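Local atomic coordinates of luciferase-like monooxygenase (Streptomyces bottropensis, PDB entry 7BIP), a protein that probably acts as a luciferase-like monooxygenase, inserting oxygen into an intermediate of rishirilide biosynthesis, an aromatic polyketide pathway. Residues A[8-13]-A[49-54]; A[45-50]-A[111-115]; A[138-142]-A[168-172]. The contacts are given in a common frame with arbitrary orientation. Numbering follows the deposited sequence.

Interaction 1: A[8-13]-A[49-54]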
ATOM      1  N   PHE A   8      15.396  -4.151   5.183  1.00 22.59           N
ATOM      2  CA  PHE A   8      15.055  -5.535   4.885  1.00 20.70           C
ATOM      3  C   PHE A   8      14.828  -6.237   6.214  1.00 22.07           C
ATOM      4  O   PHE A   8      15.785  -6.428   6.971  1.00 22.53           O
ATOM      5  CB  PHE A   8      16.206  -6.181   4.121  1.00 20.39           C
ATOM      6  CG  PHE A   8      15.907  -7.538   3.527  1.00 23.72           C
ATOM      7  CD1 PHE A   8      16.206  -7.792   2.196  1.00 32.29           C
ATOM      8  CD2 PHE A   8      15.397  -8.571   4.293  1.00 20.81           C
ATOM      9  CE1 PHE A   8      15.961  -9.033   1.633  1.00 30.52           C
ATOM     10  CE2 PHE A   8      15.155  -9.817   3.732  1.00 21.24           C
ATOM     11  CZ  PHE A   8      15.440 -10.041   2.403  1.00 24.04           C
ATOM     12  N   PRO A   9      13.600  -6.662   6.540  1.00 16.72           N
ATOM     13  CA  PRO A   9      13.377  -7.335   7.831  1.00 16.80           C
ATOM     14  C   PRO A   9      13.829  -8.792   7.793  1.00 17.72           C
ATOM     15  O   PRO A   9      13.460  -9.551   6.896  1.00 18.14           O
ATOM     16  CB  PRO A   9      11.860  -7.228   8.027  1.00 16.86           C
ATOM     17  CG  PRO A   9      11.317  -7.175   6.649  1.00 22.16           C
ATOM     18  CD  PRO A   9      12.350  -6.466   5.789  1.00 22.05           C
ATOM     19  N   THR A  10      14.644  -9.177   8.771  1.00 21.11           N
ATOM     20  CA  THR A  10      15.020 -10.571   8.997  1.00 25.07           C
ATOM     21  C   THR A  10      14.717 -10.819  10.466  1.00 28.36           C
ATOM     22  O   THR A  10      15.604 -10.760  11.321  1.00 31.61           O
ATOM     23  CB  THR A  10      16.488 -10.842   8.645  1.00 27.88           C
ATOM     24  OG1 THR A  10      17.322  -9.847   9.251  1.00 31.29           O
ATOM     25  CG2 THR A  10      16.676 -10.781   7.162  1.00 23.34           C
ATOM     26  N   VAL A  11      13.443 -11.066  10.759  1.00 15.86           N
ATOM     27  CA  VAL A  11      12.954 -11.048  12.129  1.00 17.75           C
ATOM     28  C   VAL A  11      11.614 -11.760  12.156  1.00 20.76           C
ATOM     29  O   VAL A  11      10.850 -11.716  11.188  1.00 21.80           O
ATOM     30  CB  VAL A  11      12.841  -9.594  12.655  1.00 25.05           C
ATOM     31  CG1 VAL A  11      11.857  -8.793  11.799  1.00 29.14           C
ATOM     32  CG2 VAL A  11      12.439  -9.589  14.116  1.00 28.54           C
ATOM     33  N   GLY A  12      11.336 -12.437  13.267  1.00 23.14           N
ATOM     34  CA  GLY A  12      10.057 -13.063  13.481  1.00 20.79           C
ATOM     35  C   GLY A  12       9.461 -12.620  14.797  1.00 22.95           C
ATOM     36  O   GLY A  12      10.116 -11.947  15.596  1.00 22.75           O
ATOM     37  N   PRO A  13       8.205 -12.997  15.049  1.00 25.05           N
ATOM     38  CA  PRO A  13       7.485 -12.427  16.202  1.00 27.45           C
ATOM     39  C   PRO A  13       8.114 -12.745  17.546  1.00 32.97           C
ATOM     40  O   PRO A  13       7.909 -11.989  18.503  1.00 32.77           O
ATOM     41  CB  PRO A  13       6.075 -13.027  16.083  1.00 27.41           C
ATOM     42  CG  PRO A  13       6.144 -14.069  15.017  1.00 33.22           C
ATOM     43  CD  PRO A  13       7.330 -13.769  14.156  1.00 27.95           C
ATOM     44  N   GLU A  49      10.676 -15.550   8.248  1.00 18.24           N
ATOM     45  CA  GLU A  49      11.371 -14.465   8.933  1.00 20.55           C
ATOM     46  C   GLU A  49      12.286 -13.701   7.984  1.00 19.30           C
ATOM     47  O   GLU A  49      12.497 -12.492   8.163  1.00 18.17           O
ATOM     48  CB  GLU A  49      12.154 -15.016  10.127  1.00 25.89           C
ATOM     49  CG  GLU A  49      11.255 -15.487  11.251  1.00 38.43           C
ATOM     50  CD  GLU A  49      11.774 -16.725  11.954  1.00 56.45           C
ATOM     51  OE1 GLU A  49      12.954 -16.735  12.373  1.00 60.58           O
ATOM     52  OE2 GLU A  49      10.998 -17.697  12.078  1.00 61.05           O
ATOM     53  N   TYR A  50      12.828 -14.375   6.968  1.00 17.11           N
ATOM     54  CA  TYR A  50      13.574 -13.709   5.907  1.00 16.82           C
ATOM     55  C   TYR A  50      12.649 -12.874   5.022  1.00 17.44           C
ATOM     56  O   TYR A  50      12.072 -13.383   4.053  1.00 17.42           O
ATOM     57  CB  TYR A  50      14.338 -14.745   5.068  1.00 18.26           C
ATOM     58  CG  TYR A  50      15.230 -14.167   3.990  1.00 16.63           C
ATOM     59  CD1 TYR A  50      16.473 -13.624   4.298  1.00 20.23           C
ATOM     60  CD2 TYR A  50      14.827 -14.171   2.657  1.00 20.84           C
ATOM     61  CE1 TYR A  50      17.291 -13.103   3.299  1.00 24.01           C
ATOM     62  CE2 TYR A  50      15.632 -13.655   1.659  1.00 26.16           C
ATOM     63  CZ  TYR A  50      16.861 -13.126   1.983  1.00 31.16           C
ATOM     64  OH  TYR A  50      17.651 -12.611   0.982  1.00 36.93           O
ATOM     65  N   GLY A  51      12.483 -11.595   5.358  1.00 15.74           N
ATOM     66  CA  GLY A  51      11.740 -10.664   4.534  1.00 14.15           C
ATOM     67  C   GLY A  51      10.247 -10.614   4.777  1.00 14.35           C
ATOM     68  O   GLY A  51       9.589  -9.692   4.273  1.00 13.83           O
ATOM     69  N   GLY A  52       9.688 -11.561   5.537  1.00 13.28           N
ATOM     70  CA  GLY A  52       8.246 -11.786   5.522  1.00 12.66           C
ATOM     71  C   GLY A  52       7.408 -10.726   6.211  1.00 12.08           C
ATOM     72  O   GLY A  52       6.192 -10.683   5.982  1.00 14.28           O
ATOM     73  N   TYR A  53       8.011  -9.887   7.060  1.00 12.51           N
ATOM     74  CA  TYR A  53       7.292  -8.714   7.558  1.00 10.07           C
ATOM     75  C   TYR A  53       6.973  -7.725   6.454  1.00 13.43           C
ATOM     76  O   TYR A  53       6.222  -6.775   6.698  1.00 15.38           O
ATOM     77  CB  TYR A  53       8.083  -7.977   8.637  1.00 12.25           C
ATOM     78  CG  TYR A  53       7.977  -8.559  10.026  1.00 10.70           C
ATOM     79  CD1 TYR A  53       7.557  -9.877  10.228  1.00 13.87           C
ATOM     80  CD2 TYR A  53       8.309  -7.808  11.142  1.00 11.23           C
ATOM     81  CE1 TYR A  53       7.471 -10.414  11.503  1.00 17.43           C
ATOM     82  CE2 TYR A  53       8.222  -8.343  12.428  1.00 13.48           C
ATOM     83  CZ  TYR A  53       7.811  -9.647  12.600  1.00 16.27           C
ATOM     84  OH  TYR A  53       7.726 -10.181  13.872  1.00 17.79           O
ATOM     85  N   SER A  54       7.509  -7.905   5.246  1.00 12.39           N
ATOM     86  CA  SER A  54       7.235  -6.973   4.156  1.00 13.30           C
ATOM     87  C   SER A  54       6.676  -7.699   2.929  1.00 12.09           C
ATOM     88  O   SER A  54       7.337  -7.784   1.886  1.00 13.83           O
ATOM     89  CB  SER A  54       8.493  -6.184   3.808  1.00 11.99           C
ATOM     90  OG  SER A  54       8.149  -5.171   2.868  1.00 15.29           O
TER
HETATM   91  O   HOH W   1      10.556 -10.553   8.561  1.00 15.52           O
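This is a loop-to-loop contact at the C-terminal ends of TIM-barrel strands: residues 8-13 follow strand 2-6, and residues 49-54 follow the neighbouring parallel strand 39-42. The two loops meet through a single beta bridge between Thr10 and Tyr50, whose CA atoms lie 4.6 Å apart. Gly51 N donates to Pro9 O at 2.7 Å, and Val11 N donates to Glu49 O at 3.1 Å; a CA-H...O contact from Thr10 CA to Glu49 O (3.3 Å) fits between them. Water 1 accepts from Tyr53 N (3.0 Å) and lies 2.9 Å from Val11 O and 2.8 Å from Glu49 O, linking the turn to the bridged backbones. That type I turn from Gly51 to Ser54, with Ser54 N bonded to Gly51 O at 2.9 Å, carries Tyr53 back across residues 9-13. Its ring receives a CH-pi contact from Val11 CG1, 4.0 Å from the centroid and 25° off the normal, while Pro9 CG packs on Tyr53 CB at 3.9 Å. The Tyr53 hydroxyl is hydrogen-bonded to Lys16 O. At the other end Phe8 CZ meets Tyr50 CZ at 3.4 Å, the ring planes oblique at 52°. Two positions favour glycine: a CB on Gly12 would clash with Glu49 CG, and Gly51 has a positive phi of 87° at which a CB would jam against the preceding carbonyl. Direct polar links between the segments are thus backbone-to-backbone, the side chains contribute apolar and aromatic packing, and the charge of Glu49 is met outside them, by Arg253 of helix 240-262.

Interaction 2: A[45-50]-A[111-115]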
ATOM      1  N   HIS A  45       8.672  -9.931   0.348  1.00 10.91           N
ATOM      2  CA  HIS A  45       8.845 -11.355   0.638  1.00 14.35           C
ATOM      3  C   HIS A  45       7.655 -11.854   1.447  1.00 14.93           C
ATOM      4  O   HIS A  45       6.977 -11.079   2.124  1.00 14.35           O
ATOM      5  CB  HIS A  45      10.128 -11.635   1.416  1.00 15.14           C
ATOM      6  CG  HIS A  45      11.318 -11.854   0.545  1.00 18.48           C
ATOM      7  ND1 HIS A  45      11.358 -12.830  -0.427  1.00 22.57           N
ATOM      8  CD2 HIS A  45      12.502 -11.203   0.477  1.00 19.62           C
ATOM      9  CE1 HIS A  45      12.523 -12.784  -1.045  1.00 23.14           C
ATOM     10  NE2 HIS A  45      13.233 -11.801  -0.522  1.00 19.52           N
ATOM     11  N   TYR A  46       7.428 -13.175   1.401  1.00 16.18           N
ATOM     12  CA  TYR A  46       6.270 -13.784   2.050  1.00 17.72           C
ATOM     13  C   TYR A  46       6.668 -14.939   2.963  1.00 20.63           C
ATOM     14  O   TYR A  46       7.548 -15.738   2.623  1.00 20.66           O
ATOM     15  CB  TYR A  46       5.261 -14.303   1.013  1.00 16.73           C
ATOM     16  CG  TYR A  46       4.790 -13.241   0.059  1.00 17.34           C
ATOM     17  CD1 TYR A  46       3.601 -12.553   0.280  1.00 22.58           C
ATOM     18  CD2 TYR A  46       5.543 -12.913  -1.062  1.00 17.44           C
ATOM     19  CE1 TYR A  46       3.171 -11.563  -0.608  1.00 21.21           C
ATOM     20  CE2 TYR A  46       5.128 -11.939  -1.950  1.00 19.95           C
ATOM     21  CZ  TYR A  46       3.943 -11.266  -1.717  1.00 21.19           C
ATOM     22  OH  TYR A  46       3.542 -10.296  -2.610  1.00 22.67           O
ATOM     23  N   PHE A  47       6.010 -15.004   4.128  1.00 15.27           N
ATOM     24  CA  PHE A  47       5.851 -16.192   4.980  1.00 21.40           C
ATOM     25  C   PHE A  47       6.982 -16.479   5.961  1.00 24.34           C
ATOM     26  O   PHE A  47       6.744 -17.106   6.996  1.00 33.80           O
ATOM     27  CB  PHE A  47       5.648 -17.473   4.157  1.00 22.22           C
ATOM     28  CG  PHE A  47       4.625 -17.357   3.080  1.00 20.43           C
ATOM     29  CD1 PHE A  47       3.416 -16.716   3.302  1.00 25.08           C
ATOM     30  CD2 PHE A  47       4.878 -17.895   1.835  1.00 26.84           C
ATOM     31  CE1 PHE A  47       2.485 -16.607   2.298  1.00 27.41           C
ATOM     32  CE2 PHE A  47       3.951 -17.803   0.833  1.00 22.45           C
ATOM     33  CZ  PHE A  47       2.747 -17.155   1.059  1.00 27.58           C
ATOM     34  N   HIS A  48       8.208 -16.074   5.651  1.00 19.90           N
ATOM     35  CA  HIS A  48       9.362 -16.480   6.438  1.00 17.28           C
ATOM     36  C   HIS A  48       9.936 -15.278   7.171  1.00 16.83           C
ATOM     37  O   HIS A  48       9.730 -14.133   6.768  1.00 16.18           O
ATOM     38  CB  HIS A  48      10.439 -17.102   5.545  1.00 28.42           C
ATOM     39  CG  HIS A  48       9.996 -18.352   4.852  1.00 43.54           C
ATOM     40  ND1 HIS A  48       9.878 -19.560   5.506  1.00 47.14           N
ATOM     41  CD2 HIS A  48       9.640 -18.581   3.566  1.00 45.78           C
ATOM     42  CE1 HIS A  48       9.466 -20.481   4.651  1.00 48.49           C
ATOM     43  NE2 HIS A  48       9.316 -19.913   3.468  1.00 46.55           N
ATOM     44  N   GLU A  49      10.676 -15.550   8.248  1.00 18.24           N
ATOM     45  CA  GLU A  49      11.371 -14.465   8.933  1.00 20.55           C
ATOM     46  C   GLU A  49      12.286 -13.701   7.984  1.00 19.30           C
ATOM     47  O   GLU A  49      12.497 -12.492   8.163  1.00 18.17           O
ATOM     48  CB  GLU A  49      12.154 -15.016  10.127  1.00 25.89           C
ATOM     49  CG  GLU A  49      11.255 -15.487  11.251  1.00 38.43           C
ATOM     50  CD  GLU A  49      11.774 -16.725  11.954  1.00 56.45           C
ATOM     51  OE1 GLU A  49      12.954 -16.735  12.373  1.00 60.58           O
ATOM     52  OE2 GLU A  49      10.998 -17.697  12.078  1.00 61.05           O
ATOM     53  N   TYR A  50      12.828 -14.375   6.968  1.00 17.11           N
ATOM     54  CA  TYR A  50      13.574 -13.709   5.907  1.00 16.82           C
ATOM     55  C   TYR A  50      12.649 -12.874   5.022  1.00 17.44           C
ATOM     56  O   TYR A  50      12.072 -13.383   4.053  1.00 17.42           O
ATOM     57  CB  TYR A  50      14.338 -14.745   5.068  1.00 18.26           C
ATOM     58  CG  TYR A  50      15.230 -14.167   3.990  1.00 16.63           C
ATOM     59  CD1 TYR A  50      16.473 -13.624   4.298  1.00 20.23           C
ATOM     60  CD2 TYR A  50      14.827 -14.171   2.657  1.00 20.84           C
ATOM     61  CE1 TYR A  50      17.291 -13.103   3.299  1.00 24.01           C
ATOM     62  CE2 TYR A  50      15.632 -13.655   1.659  1.00 26.16           C
ATOM     63  CZ  TYR A  50      16.861 -13.126   1.983  1.00 31.16           C
ATOM     64  OH  TYR A  50      17.651 -12.611   0.982  1.00 36.93           O
ATOM     65  N   PHE A 111      12.638 -16.090  -5.801  1.00 22.18           N
ATOM     66  CA  PHE A 111      13.432 -17.309  -5.717  1.00 26.11           C
ATOM     67  C   PHE A 111      13.084 -18.222  -4.550  1.00 28.06           C
ATOM     68  O   PHE A 111      13.563 -19.359  -4.537  1.00 33.06           O
ATOM     69  CB  PHE A 111      14.929 -16.966  -5.652  1.00 24.68           C
ATOM     70  CG  PHE A 111      15.346 -16.286  -4.379  1.00 28.44           C
ATOM     71  CD1 PHE A 111      15.979 -17.003  -3.372  1.00 30.44           C
ATOM     72  CD2 PHE A 111      15.117 -14.932  -4.195  1.00 25.62           C
ATOM     73  CE1 PHE A 111      16.367 -16.379  -2.199  1.00 32.25           C
ATOM     74  CE2 PHE A 111      15.505 -14.298  -3.020  1.00 29.93           C
ATOM     75  CZ  PHE A 111      16.128 -15.024  -2.022  1.00 29.20           C
ATOM     76  N   LEU A 112      12.282 -17.790  -3.583  1.00 25.96           N
ATOM     77  CA  LEU A 112      11.931 -18.659  -2.467  1.00 24.14           C
ATOM     78  C   LEU A 112      10.912 -19.687  -2.936  1.00 20.81           C
ATOM     79  O   LEU A 112       9.850 -19.303  -3.436  1.00 17.59           O
ATOM     80  CB  LEU A 112      11.375 -17.852  -1.303  1.00 22.60           C
ATOM     81  CG  LEU A 112      12.336 -16.862  -0.634  1.00 30.39           C
ATOM     82  CD1 LEU A 112      11.654 -16.139   0.526  1.00 28.51           C
ATOM     83  CD2 LEU A 112      13.589 -17.577  -0.167  1.00 31.10           C
ATOM     84  N   PRO A 113      11.185 -20.985  -2.802  1.00 23.15           N
ATOM     85  CA  PRO A 113      10.245 -21.982  -3.345  1.00 23.79           C
ATOM     86  C   PRO A 113       8.859 -21.918  -2.724  1.00 19.20           C
ATOM     87  O   PRO A 113       7.864 -22.097  -3.436  1.00 17.23           O
ATOM     88  CB  PRO A 113      10.950 -23.315  -3.054  1.00 28.33           C
ATOM     89  CG  PRO A 113      12.408 -22.951  -2.985  1.00 34.19           C
ATOM     90  CD  PRO A 113      12.438 -21.601  -2.328  1.00 26.41           C
ATOM     91  N   ASP A 114       8.759 -21.641  -1.420  1.00 18.93           N
ATOM     92  CA  ASP A 114       7.441 -21.570  -0.797  1.00 21.98           C
ATOM     93  C   ASP A 114       6.598 -20.430  -1.356  1.00 19.29           C
ATOM     94  O   ASP A 114       5.365 -20.522  -1.362  1.00 22.64           O
ATOM     95  CB  ASP A 114       7.573 -21.420   0.717  1.00 27.59           C
ATOM     96  CG  ASP A 114       8.127 -22.667   1.374  1.00 41.92           C
ATOM     97  OD1 ASP A 114       8.466 -22.610   2.572  1.00 46.09           O
ATOM     98  OD2 ASP A 114       8.229 -23.702   0.685  1.00 42.32           O
ATOM     99  N   GLU A 115       7.226 -19.334  -1.795  1.00 15.89           N
ATOM    100  CA  GLU A 115       6.452 -18.267  -2.426  1.00 16.41           C
ATOM    101  C   GLU A 115       5.803 -18.758  -3.710  1.00 14.84           C
ATOM    102  O   GLU A 115       4.609 -18.533  -3.934  1.00 16.85           O
ATOM    103  CB  GLU A 115       7.330 -17.039  -2.689  1.00 15.49           C
ATOM    104  CG  GLU A 115       7.826 -16.365  -1.413  1.00 16.06           C
ATOM    105  CD  GLU A 115       8.814 -15.234  -1.660  1.00 23.43           C
ATOM    106  OE1 GLU A 115       9.356 -15.131  -2.787  1.00 19.66           O
ATOM    107  OE2 GLU A 115       9.071 -14.465  -0.705  1.00 19.35           O
TER
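Neither backbone runs alongside the other where, among the loops at the C-terminal ends of the TIM-barrel strands, residues 45-50, an irregular loop after strand 39-42, meet residues 111-115, which follow strand 103-107 and lead into helix 113-119 with Leu112 at its N-cap position. The nearest CA pair, Tyr46 and Glu115, is 6.3 Å apart, so the gap is bridged mainly by side chains. Phe47 has a positive phi of 85°, and its CA-to-CB bond and that of His48 both point toward residues 111-115. Glu115 has the largest covered area, 79 Å², and its OE2 accepts two hydrogen bonds, from His45 ND1 at 2.8 Å (167° at the hydrogen) and from Tyr46 N at 3.0 Å (156°). One carboxylate oxygen therefore fixes both an imidazole and the following peptide. A weak hydrogen bond runs from His48 NE2 to Asp114 OD1, 3.0 Å, with only 123° at the hydrogen. Leu112 fills the space between these polar pairs, its CD1 lying 3.5 Å from His45 ND1 and 4.3 Å from Tyr50 CD2. Phe111 extends the apolar side, with CZ 4.0 Å from Tyr50 CE2 and CE2 3.9 Å from His45 CE1. Helix 240-262 covers Tyr50 through Ala257, Leu258 and Ala261, and Met160 of the second subunit packs on Phe47. An ethanediol about 4 Å from the Tyr50 side chain is consistent with a cavity beside these aromatics. In the His45-Glu115 His-carboxylate hydrogen bond the ring is oriented and ND1 carries a proton, while OE2 of the buried carboxylate is satisfied by two hydrogen-bond donors.

Interaction 3: A[138-142]-A[168-172]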
ATOM      1  N   ARG A 138       5.068  -0.758 -17.425  1.00 13.76           N
ATOM      2  CA  ARG A 138       5.617   0.390 -18.139  1.00 12.37           C
ATOM      3  C   ARG A 138       4.613   0.950 -19.136  1.00 16.97           C
ATOM      4  O   ARG A 138       4.440   2.174 -19.227  1.00 15.00           O
ATOM      5  CB  ARG A 138       6.915   0.010 -18.855  1.00 15.37           C
ATOM      6  CG  ARG A 138       7.590   1.199 -19.543  1.00 16.41           C
ATOM      7  CD  ARG A 138       8.636   0.764 -20.598  1.00 16.15           C
ATOM      8  NE  ARG A 138       8.021   0.208 -21.805  1.00 14.90           N
ATOM      9  CZ  ARG A 138       7.393   0.928 -22.734  1.00 21.01           C
ATOM     10  NH1 ARG A 138       7.311   2.250 -22.619  1.00 19.15           N
ATOM     11  NH2 ARG A 138       6.847   0.332 -23.784  1.00 25.02           N
ATOM     12  N   ARG A 139       3.929   0.070 -19.878  1.00 15.08           N
ATOM     13  CA  ARG A 139       2.952   0.532 -20.856  1.00 14.27           C
ATOM     14  C   ARG A 139       1.764   1.201 -20.186  1.00 10.85           C
ATOM     15  O   ARG A 139       1.264   2.215 -20.686  1.00 14.22           O
ATOM     16  CB  ARG A 139       2.474  -0.629 -21.727  1.00 16.18           C
ATOM     17  CG  ARG A 139       3.486  -1.001 -22.741  1.00 19.15           C
ATOM     18  CD  ARG A 139       2.886  -1.751 -23.900  1.00 22.00           C
ATOM     19  NE  ARG A 139       3.967  -2.468 -24.533  1.00 30.15           N
ATOM     20  CZ  ARG A 139       3.829  -3.344 -25.513  1.00 32.58           C
ATOM     21  NH1 ARG A 139       2.623  -3.619 -26.010  1.00 24.67           N
ATOM     22  NH2 ARG A 139       4.918  -3.938 -25.987  1.00 24.29           N
ATOM     23  N   LEU A 140       1.267   0.619 -19.081  1.00 11.06           N
ATOM     24  CA  LEU A 140       0.156   1.238 -18.360  1.00 11.86           C
ATOM     25  C   LEU A 140       0.518   2.632 -17.866  1.00 13.07           C
ATOM     26  O   LEU A 140      -0.349   3.512 -17.800  1.00 15.47           O
ATOM     27  CB  LEU A 140      -0.277   0.345 -17.195  1.00 11.56           C
ATOM     28  CG  LEU A 140      -1.047  -0.907 -17.660  1.00 12.96           C
ATOM     29  CD1 LEU A 140      -1.069  -1.967 -16.566  1.00 15.18           C
ATOM     30  CD2 LEU A 140      -2.467  -0.534 -18.088  1.00 13.36           C
ATOM     31  N   TRP A 141       1.792   2.864 -17.529  1.00 13.29           N
ATOM     32  CA  TRP A 141       2.213   4.195 -17.108  1.00 15.31           C
ATOM     33  C   TRP A 141       2.412   5.138 -18.289  1.00 12.51           C
ATOM     34  O   TRP A 141       2.066   6.323 -18.205  1.00 15.47           O
ATOM     35  CB  TRP A 141       3.532   4.118 -16.346  1.00 12.19           C
ATOM     36  CG  TRP A 141       3.504   3.531 -14.977  1.00 10.15           C
ATOM     37  CD1 TRP A 141       2.444   3.434 -14.120  1.00 11.99           C
ATOM     38  CD2 TRP A 141       4.635   2.993 -14.294  1.00  9.39           C
ATOM     39  NE1 TRP A 141       2.853   2.845 -12.940  1.00 13.32           N
ATOM     40  CE2 TRP A 141       4.195   2.573 -13.022  1.00 10.52           C
ATOM     41  CE3 TRP A 141       5.976   2.810 -14.642  1.00 12.44           C
ATOM     42  CZ2 TRP A 141       5.053   1.995 -12.090  1.00 14.36           C
ATOM     43  CZ3 TRP A 141       6.835   2.237 -13.710  1.00 11.82           C
ATOM     44  CH2 TRP A 141       6.369   1.831 -12.456  1.00 15.67           C
ATOM     45  N   ALA A 142       3.006   4.642 -19.378  1.00 12.87           N
ATOM     46  CA  ALA A 142       3.487   5.506 -20.445  1.00 13.68           C
ATOM     47  C   ALA A 142       2.438   5.811 -21.499  1.00 17.65           C
ATOM     48  O   ALA A 142       2.580   6.812 -22.216  1.00 20.26           O
ATOM     49  CB  ALA A 142       4.695   4.866 -21.140  1.00 15.49           C
ATOM     50  N   PRO A 168       8.492  10.058 -18.092  1.00 20.08           N
ATOM     51  CA  PRO A 168       7.217   9.417 -18.437  1.00 15.73           C
ATOM     52  C   PRO A 168       6.594   8.599 -17.310  1.00 14.20           C
ATOM     53  O   PRO A 168       5.414   8.280 -17.368  1.00 20.04           O
ATOM     54  CB  PRO A 168       7.596   8.502 -19.611  1.00 19.21           C
ATOM     55  CG  PRO A 168       9.045   8.187 -19.385  1.00 20.31           C
ATOM     56  CD  PRO A 168       9.642   9.420 -18.764  1.00 19.11           C
ATOM     57  N   HIS A 169       7.395   8.291 -16.293  1.00 14.02           N
ATOM     58  CA  HIS A 169       7.017   7.421 -15.187  1.00 13.16           C
ATOM     59  C   HIS A 169       8.219   7.315 -14.258  1.00 12.50           C
ATOM     60  O   HIS A 169       9.303   7.805 -14.604  1.00 16.01           O
ATOM     61  CB  HIS A 169       6.564   6.044 -15.701  1.00 14.57           C
ATOM     62  CG  HIS A 169       7.518   5.397 -16.656  1.00 14.33           C
ATOM     63  ND1 HIS A 169       8.732   4.884 -16.260  1.00 16.36           N
ATOM     64  CD2 HIS A 169       7.423   5.156 -17.987  1.00 15.43           C
ATOM     65  CE1 HIS A 169       9.358   4.375 -17.309  1.00 16.38           C
ATOM     66  NE2 HIS A 169       8.580   4.521 -18.368  1.00 16.23           N
ATOM     67  N   PRO A 170       8.071   6.739 -13.065  1.00 14.43           N
ATOM     68  CA  PRO A 170       9.243   6.514 -12.214  1.00 13.10           C
ATOM     69  C   PRO A 170      10.315   5.704 -12.933  1.00 15.08           C
ATOM     70  O   PRO A 170      10.028   4.885 -13.812  1.00 14.32           O
ATOM     71  CB  PRO A 170       8.667   5.743 -11.026  1.00 11.46           C
ATOM     72  CG  PRO A 170       7.252   6.168 -10.964  1.00 14.55           C
ATOM     73  CD  PRO A 170       6.830   6.294 -12.401  1.00 15.57           C
ATOM     74  N   ARG A 171      11.567   5.956 -12.551  1.00 16.65           N
ATOM     75  CA  ARG A 171      12.685   5.152 -13.032  1.00 17.64           C
ATOM     76  C   ARG A 171      12.391   3.675 -12.812  1.00 17.91           C
ATOM     77  O   ARG A 171      11.884   3.284 -11.761  1.00 14.45           O
ATOM     78  CB  ARG A 171      13.968   5.539 -12.290  1.00 15.67           C
ATOM     79  CG  ARG A 171      15.248   4.957 -12.906  1.00 22.68           C
ATOM     80  CD  ARG A 171      16.465   5.240 -12.024  1.00 26.57           C
ATOM     81  NE  ARG A 171      16.649   6.667 -11.785  1.00 28.53           N
ATOM     82  CZ  ARG A 171      17.327   7.478 -12.589  1.00 37.23           C
ATOM     83  NH1 ARG A 171      17.885   6.998 -13.694  1.00 38.80           N
ATOM     84  NH2 ARG A 171      17.444   8.767 -12.289  1.00 39.59           N
ATOM     85  N   ILE A 172      12.709   2.852 -13.812  1.00 14.51           N
ATOM     86  CA  ILE A 172      12.545   1.404 -13.724  1.00 13.37           C
ATOM     87  C   ILE A 172      13.929   0.778 -13.597  1.00 13.57           C
ATOM     88  O   ILE A 172      14.809   1.037 -14.423  1.00 16.46           O
ATOM     89  CB  ILE A 172      11.804   0.841 -14.953  1.00 14.39           C
ATOM     90  CG1 ILE A 172      10.347   1.316 -14.985  1.00 14.77           C
ATOM     91  CG2 ILE A 172      11.837  -0.697 -14.962  1.00 14.59           C
ATOM     92  CD1 ILE A 172       9.616   0.911 -16.279  1.00 17.45           C
TER
HETATM   93  O   HOH W   2       8.999   4.111 -21.016  1.00 24.50           O
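Trp141, His169 and Ile172 have the most surface buried here, 89, 62 and 44 Å² respectively, and together they join the C-terminal end of helix 126-142 to the chain leading into strand 171-175. The CA-to-CB bond of Trp141 points toward residues 168-172. Pro170 CD lies over its six-membered ring, 4.2 Å from the centroid and 10° off the normal, a CH-pi contact; Ile172 CG1 reaches the ring edge at Trp141 CZ3 (3.8 Å), and His169 CB approaches Trp141 CE3 at 3.5 Å. The indole nitrogen itself bonds to Ala89 O of helix 85-98. His169 ND1 donates to Pro170 O at 2.8 Å (169°), fixing the imidazole so that its NE2 faces Arg138, 3.7 Å from Arg138 CG. Water 2 bridges the polar ends, 2.7 Å from His169 NE2 and 3.0 Å from Arg138 NH1, while Arg138 NH2 is salt-bridged to Glu135. Ile172 completes the apolar layer by touching Arg138 CB through CD1 at 3.8 Å. Strands 103-107 and 171-175 are parallel neighbours with helix 126-142 between them in the chain, and Val105 also touches Trp141 and Pro170, so the contact is part of a beta-alpha-beta crossover, the repeating unit of the TIM barrel.

Interactions 1 and 2 share Glu49 and Tyr50: the loop after strand 39-42 meets the loop after strand 2-6 in the first and the start of helix 113-119 in the second, and Ser54 O and His45 N, 3.0 Å apart, probably join them by a hydrogen bond. Both touch the second subunit. The centre of interaction 3 is about 29 Å from that of interaction 1 and about 28 Å from that of interaction 2. Interaction 1 is largely buried; the other two are partly so. Chemistry follows place: backbone bonds between loops, histidine-carboxylate pairing at the helix start, and, at the barrel wall, apolar packing without direct hydrogen bonds; interactions 1 and 3 each have a bridging water.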